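Local coordinates for PA14 domain-containing protein (Clostridium clariflavum, PDB 6QDI), which binds calcium through tandem PA14 domains, the part of a membrane-bound RsgI-like anti-sigma factor that probably senses biomass polysaccharides outside the cell, at residues K153-F158 against K173-V178; T203-V208 against R257-L262. All coordinates share one frame; numbering follows the deposited sequence. Where two conformers were deposited one is given.

Interaction 1 (K153-F158 against K173-V178); sequences KGIGLF and KGIDSV
Leu157 and Asp176 form an antiparallel hydrogen-bonded pair, with Leu157 N to Asp176 O at 3.0 Å and Asp176 N to Leu157 O at 2.9 Å. The next pair, Phe158 with Ile175, is non-hydrogen-bonded. Here the CA of Phe158 lies 3.3 Å from Gly174 O, a CA-H...O contact. Gly174 O also sits over one face of the Phe158 ring, offset toward the rim and 3.4 Å from Phe158 CD1. A chi1 of -163° sets Phe158 CG anti to the backbone N and beside the carbonyl carbon. From there the ring extends beside the Lys173 side chain, pointing the same way, and Phe158 CZ is 3.9 Å from Lys173 CB. This is the open end of the beta hairpin of strands 157-162 and 170-176, which belongs to the second PA14 domain. Beyond the paired residues Gly156 lies close against the backbone of 173-178, its CA 3.1 Å from Asp176 O. With no side chain on Gly156, its CA comes within 4.0 Å of Ser177 CA. Ile175, on the same side of the sheet as Phe158, meets Ile155 CD1 through its own CD1 at 3.9 Å, and both isoleucines also pack on Pro294. On the other side of the sheet Asp176 is buried. Arg40 of the first PA14 domain forms a salt bridge to Asp176 OD1, while Tyr161 and Trp202 hydrogen-bond to OD2.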
loop_
_atom_site.group_PDB
_atom_site.type_symbol
_atom_site.label_atom_id
_atom_site.label_comp_id
_atom_site.label_asym_id
_atom_site.label_seq_id
_atom_site.Cartn_x
_atom_site.Cartn_y
_atom_site.Cartn_z
ATOM N N LYS A 153 -7.349 19.069 -11.767
ATOM C CA LYS A 153 -6.770 19.957 -10.746
ATOM C C LYS A 153 -7.084 19.544 -9.307
ATOM O O LYS A 153 -6.794 20.299 -8.383
ATOM C CB LYS A 153 -7.209 21.409 -11.027
ATOM C CG LYS A 153 -6.844 21.949 -12.404
ATOM C CD LYS A 153 -5.375 21.860 -12.785
ATOM C CE LYS A 153 -5.047 22.253 -14.251
ATOM N NZ LYS A 153 -3.554 22.101 -14.601
ATOM N N GLY A 154 -7.588 18.326 -9.106
ATOM C CA GLY A 154 -7.930 17.868 -7.792
ATOM C C GLY A 154 -6.745 17.670 -6.852
ATOM O O GLY A 154 -5.628 17.442 -7.295
ATOM N N ILE A 155 -7.045 17.763 -5.560
ATOM C CA ILE A 155 -6.066 17.533 -4.508
ATOM C C ILE A 155 -6.438 16.475 -3.500
ATOM O O ILE A 155 -5.610 16.154 -2.625
ATOM C CB ILE A 155 -5.723 18.868 -3.767
ATOM C CG1 ILE A 155 -6.927 19.447 -3.035
ATOM C CG2 ILE A 155 -5.112 19.848 -4.781
ATOM C CD1 ILE A 155 -6.558 20.642 -2.172
ATOM N N GLY A 156 -7.640 15.895 -3.587
ATOM C CA GLY A 156 -8.072 14.868 -2.631
ATOM C C GLY A 156 -9.407 15.219 -2.014
ATOM O O GLY A 156 -10.040 16.221 -2.339
ATOM N N LEU A 157 -9.848 14.344 -1.096
ATOM C CA LEU A 157 -11.056 14.565 -0.326
ATOM C C LEU A 157 -10.719 14.977 1.090
ATOM O O LEU A 157 -9.697 14.578 1.652
ATOM C CB LEU A 157 -11.959 13.309 -0.280
ATOM C CG LEU A 157 -12.566 12.889 -1.621
ATOM C CD1 LEU A 157 -13.333 11.589 -1.456
ATOM C CD2 LEU A 157 -13.446 13.950 -2.248
ATOM N N PHE A 158 -11.628 15.751 1.706
ATOM C CA PHE A 158 -11.484 16.057 3.125
ATOM C C PHE A 158 -11.762 14.810 3.962
ATOM O O PHE A 158 -12.692 14.075 3.673
ATOM C CB PHE A 158 -12.514 17.120 3.465
ATOM C CG PHE A 158 -12.237 17.807 4.716
ATOM C CD1 PHE A 158 -11.207 18.784 4.761
ATOM C CD2 PHE A 158 -12.838 17.441 5.891
ATOM C CE1 PHE A 158 -10.877 19.397 5.953
ATOM C CE2 PHE A 158 -12.534 18.067 7.089
ATOM C CZ PHE A 158 -11.557 19.051 7.106
ATOM N N LYS A 173 -8.339 15.743 11.247
ATOM C CA LYS A 173 -8.927 16.079 9.969
ATOM C C LYS A 173 -7.831 16.487 9.032
ATOM O O LYS A 173 -6.731 16.843 9.468
ATOM C CB LYS A 173 -9.984 17.170 10.100
ATOM C CG LYS A 173 -9.525 18.491 10.662
ATOM C CD LYS A 173 -10.697 19.432 10.934
ATOM C CE LYS A 173 -10.197 20.808 11.356
ATOM N NZ LYS A 173 -9.510 20.775 12.672
ATOM N N GLY A 174 -8.132 16.480 7.740
ATOM C CA GLY A 174 -7.127 16.788 6.742
ATOM C C GLY A 174 -7.619 16.466 5.362
ATOM O O GLY A 174 -8.829 16.408 5.132
ATOM N N ILE A 175 -6.689 16.259 4.431
ATOM C CA ILE A 175 -6.969 15.865 3.056
ATOM C C ILE A 175 -6.265 14.540 2.756
ATOM O O ILE A 175 -5.074 14.389 3.040
ATOM C CB ILE A 175 -6.556 16.966 2.058
ATOM C CG1 ILE A 175 -7.455 18.189 2.253
ATOM C CG2 ILE A 175 -6.662 16.416 0.614
ATOM C CD1 ILE A 175 -7.032 19.409 1.487
ATOM N N ASP A 176 -7.017 13.578 2.205
ATOM C CA ASP A 176 -6.469 12.318 1.677
ATOM C C ASP A 176 -6.479 12.372 0.157
ATOM O O ASP A 176 -7.490 12.682 -0.442
ATOM C CB ASP A 176 -7.302 11.107 2.164
ATOM C CG ASP A 176 -6.890 10.613 3.535
ATOM O OD1 ASP A 176 -5.670 10.611 3.799
ATOM O OD2 ASP A 176 -7.780 10.234 4.342
ATOM N N SER A 177 -5.317 12.104 -0.435
ATOM C CA SER A 177 -5.142 12.225 -1.873
ATOM C C SER A 177 -6.099 11.357 -2.687
ATOM O O SER A 177 -6.629 11.783 -3.716
ATOM C CB SER A 177 -3.694 11.866 -2.181
ATOM O OG SER A 177 -2.849 12.829 -1.570
ATOM N N VAL A 178 -6.203 10.104 -2.244
ATOM C CA VAL A 178 -7.091 9.107 -2.797
ATOM C C VAL A 178 -7.683 8.263 -1.678
ATOM O O VAL A 178 -7.166 8.293 -0.570
ATOM C CB VAL A 178 -6.399 8.183 -3.833
ATOM C CG1 VAL A 178 -5.975 8.922 -5.063
ATOM C CG2 VAL A 178 -5.245 7.426 -3.214
#

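Interaction 2 (T203-V208 against R257-L262); sequences TGFIQV and RVEVML
Phe205 and Arg257 stack across two antiparallel strands of the second PA14 domain, a beta-sandwich fold. The guanidinium lies flat on the ring, with planes 25° apart. Arg257 CZ is 3.8 Å from the centroid of the Phe205 ring, in cation-pi geometry, and NH1 sits over the ring centre. The arginine chain bends at chi3 (45°), which turns NE back toward the phenylalanine. NH1 also forms a salt bridge to the terminal carboxylate of Arg295. Glu259 CB lies 3.7 Å from Phe205 CE2, and the two side chains cross obliquely. The Glu259 carboxylate reaches on to Arg230. On the side of the sheet that carries Phe205, Thr203 CG2 nests against Met261 CG and CE. The other side, with Ile206, Val258 and Val260, is apolar and buried. There Val260 CG1 rests on the bare backbone of Gly204, 3.5 Å from Gly204 O. The same methyl meets Ile206 CG1, and these two side chains cross at about a right angle. Val208 CG2 packs on Val258 CG2 at 3.9 Å. Phe216 and Leu226 help to cover this side. Four backbone hydrogen bonds join Gly204 with Val260 and Ile206 with Val258. Gln207 NE2 hydrogen-bonds to Gly255 O. At the other branch of that amide, one water donates to Gln207 OE1 at 2.8 Å and accepts from Arg257 NH2 at 2.9 Å.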
loop_
_atom_site.group_PDB
_atom_site.type_symbol
_atom_site.label_atom_id
_atom_site.label_comp_id
_atom_site.label_asym_id
_atom_site.label_seq_id
_atom_site.Cartn_x
_atom_site.Cartn_y
_atom_site.Cartn_z
ATOM N N THR A 203 -15.402 13.668 2.651
ATOM C CA THR A 203 -16.329 14.536 1.979
ATOM C C THR A 203 -15.626 15.397 0.931
ATOM O O THR A 203 -14.465 15.754 1.041
ATOM C CB THR A 203 -17.054 15.456 2.994
ATOM O OG1 THR A 203 -16.104 16.211 3.745
ATOM C CG2 THR A 203 -18.004 14.707 3.890
ATOM N N GLY A 204 -16.412 15.792 -0.063
ATOM C CA GLY A 204 -15.974 16.733 -1.079
ATOM C C GLY A 204 -16.721 16.490 -2.347
ATOM O O GLY A 204 -17.945 16.241 -2.324
ATOM N N PHE A 205 -15.997 16.593 -3.455
ATOM C CA PHE A 205 -16.601 16.518 -4.802
ATOM C C PHE A 205 -15.696 15.716 -5.699
ATOM O O PHE A 205 -14.481 15.822 -5.608
ATOM C CB PHE A 205 -16.829 17.921 -5.391
ATOM C CG PHE A 205 -17.885 18.692 -4.656
ATOM C CD1 PHE A 205 -17.571 19.361 -3.474
ATOM C CD2 PHE A 205 -19.187 18.708 -5.068
ATOM C CE1 PHE A 205 -18.540 20.020 -2.738
ATOM C CE2 PHE A 205 -20.154 19.397 -4.352
ATOM C CZ PHE A 205 -19.825 20.016 -3.175
ATOM N N ILE A 206 -16.321 14.944 -6.591
ATOM C CA ILE A 206 -15.629 14.311 -7.697
ATOM C C ILE A 206 -15.968 15.118 -8.945
ATOM O O ILE A 206 -17.145 15.312 -9.247
ATOM C CB ILE A 206 -16.098 12.849 -7.854
ATOM C CG1 ILE A 206 -15.901 12.058 -6.558
ATOM C CG2 ILE A 206 -15.379 12.180 -9.034
ATOM C CD1 ILE A 206 -16.583 10.721 -6.498
ATOM N N GLN A 207 -14.944 15.609 -9.640
ATOM C CA GLN A 207 -15.194 16.350 -10.859
ATOM C C GLN A 207 -14.914 15.441 -12.031
ATOM O O GLN A 207 -13.811 14.902 -12.166
ATOM C CB GLN A 207 -14.414 17.666 -10.902
ATOM C CG GLN A 207 -14.952 18.570 -12.031
ATOM C CD GLN A 207 -14.666 20.055 -11.808
ATOM O OE1 GLN A 207 -13.719 20.402 -11.090
ATOM N NE2 GLN A 207 -15.495 20.917 -12.363
ATOM N N VAL A 208 -15.905 15.287 -12.883
ATOM C CA VAL A 208 -15.941 14.242 -13.893
ATOM C C VAL A 208 -15.046 14.610 -15.069
ATOM O O VAL A 208 -15.132 15.698 -15.603
ATOM C CB VAL A 208 -17.388 14.037 -14.350
ATOM C CG1 VAL A 208 -17.499 13.104 -15.546
ATOM C CG2 VAL A 208 -18.224 13.556 -13.172
ATOM N N ARG A 257 -19.656 18.313 -11.143
ATOM C CA ARG A 257 -19.207 18.126 -9.776
ATOM C C ARG A 257 -20.236 17.268 -9.086
ATOM O O ARG A 257 -21.400 17.639 -8.935
ATOM C CB ARG A 257 -18.990 19.464 -9.067
ATOM C CG ARG A 257 -17.657 20.080 -9.390
ATOM C CD ARG A 257 -17.561 21.539 -8.995
ATOM N NE ARG A 257 -18.083 21.837 -7.658
ATOM C CZ ARG A 257 -17.418 21.814 -6.499
ATOM N NH1 ARG A 257 -18.061 22.100 -5.383
ATOM N NH2 ARG A 257 -16.147 21.432 -6.413
ATOM N N VAL A 258 -19.803 16.080 -8.666
ATOM C CA VAL A 258 -20.631 15.109 -7.974
ATOM C C VAL A 258 -20.297 15.194 -6.501
ATOM O O VAL A 258 -19.156 14.961 -6.097
ATOM C CB VAL A 258 -20.367 13.676 -8.542
ATOM C CG1 VAL A 258 -21.136 12.652 -7.765
ATOM C CG2 VAL A 258 -20.620 13.630 -10.038
ATOM N N GLU A 259 -21.256 15.567 -5.673
ATOM C CA GLU A 259 -21.029 15.681 -4.217
ATOM C C GLU A 259 -20.871 14.286 -3.630
ATOM O O GLU A 259 -21.681 13.416 -3.889
ATOM C CB GLU A 259 -22.184 16.418 -3.570
ATOM C CG GLU A 259 -21.936 16.820 -2.124
ATOM C CD GLU A 259 -23.137 17.564 -1.515
ATOM O OE1 GLU A 259 -23.637 17.243 -0.395
ATOM O OE2 GLU A 259 -23.616 18.469 -2.110
ATOM N N VAL A 260 -19.823 14.075 -2.822
ATOM C CA VAL A 260 -19.570 12.756 -2.251
ATOM C C VAL A 260 -19.451 12.840 -0.750
ATOM O O VAL A 260 -18.738 13.703 -0.205
ATOM C CB VAL A 260 -18.344 12.092 -2.885
ATOM C CG1 VAL A 260 -17.069 12.868 -2.769
ATOM C CG2 VAL A 260 -18.142 10.668 -2.405
ATOM N N MET A 261 -20.072 11.857 -0.094
ATOM C CA MET A 261 -19.810 11.581 1.330
ATOM C C MET A 261 -19.630 10.073 1.419
ATOM O O MET A 261 -20.529 9.302 1.069
ATOM C CB MET A 261 -20.947 12.046 2.226
ATOM C CG MET A 261 -20.680 11.767 3.702
ATOM S SD MET A 261 -21.980 12.298 4.800
ATOM C CE MET A 261 -21.994 14.029 4.583
ATOM N N LEU A 262 -18.440 9.656 1.858
ATOM C CA LEU A 262 -18.095 8.246 1.992
ATOM C C LEU A 262 -17.814 8.011 3.460
ATOM O O LEU A 262 -16.903 8.627 4.044
ATOM C CB LEU A 262 -16.912 7.885 1.107
ATOM C CG LEU A 262 -16.376 6.476 1.230
ATOM C CD1 LEU A 262 -17.375 5.433 0.861
ATOM C CD2 LEU A 262 -15.126 6.331 0.396
HETATM O O HOH W 1 -14.145 20.824 -8.377
#

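Both interactions belong to one antiparallel sheet of the second PA14 domain. Strands 157-162 and 198-207 are neighbours in it, and Phe158 N probably hydrogen-bonds to Thr203 O at 2.9 Å. Leu157 CD2 packs on Val260 CG1, which extends the apolar side of interaction 2. Interaction 1 is smaller, burying 379 Å² against 652 Å². It lies partly at the surface, with Ile155, Lys173 and Ile175 exposed, and has one hydrogen-bonded and one non-hydrogen-bonded pair. Interaction 2 joins strands far apart in sequence, with one buried aliphatic side and one charged, aromatic side. It lies away from the calcium sites, whereas the side chain of Asp176 is about 9 Å from a calcium ion.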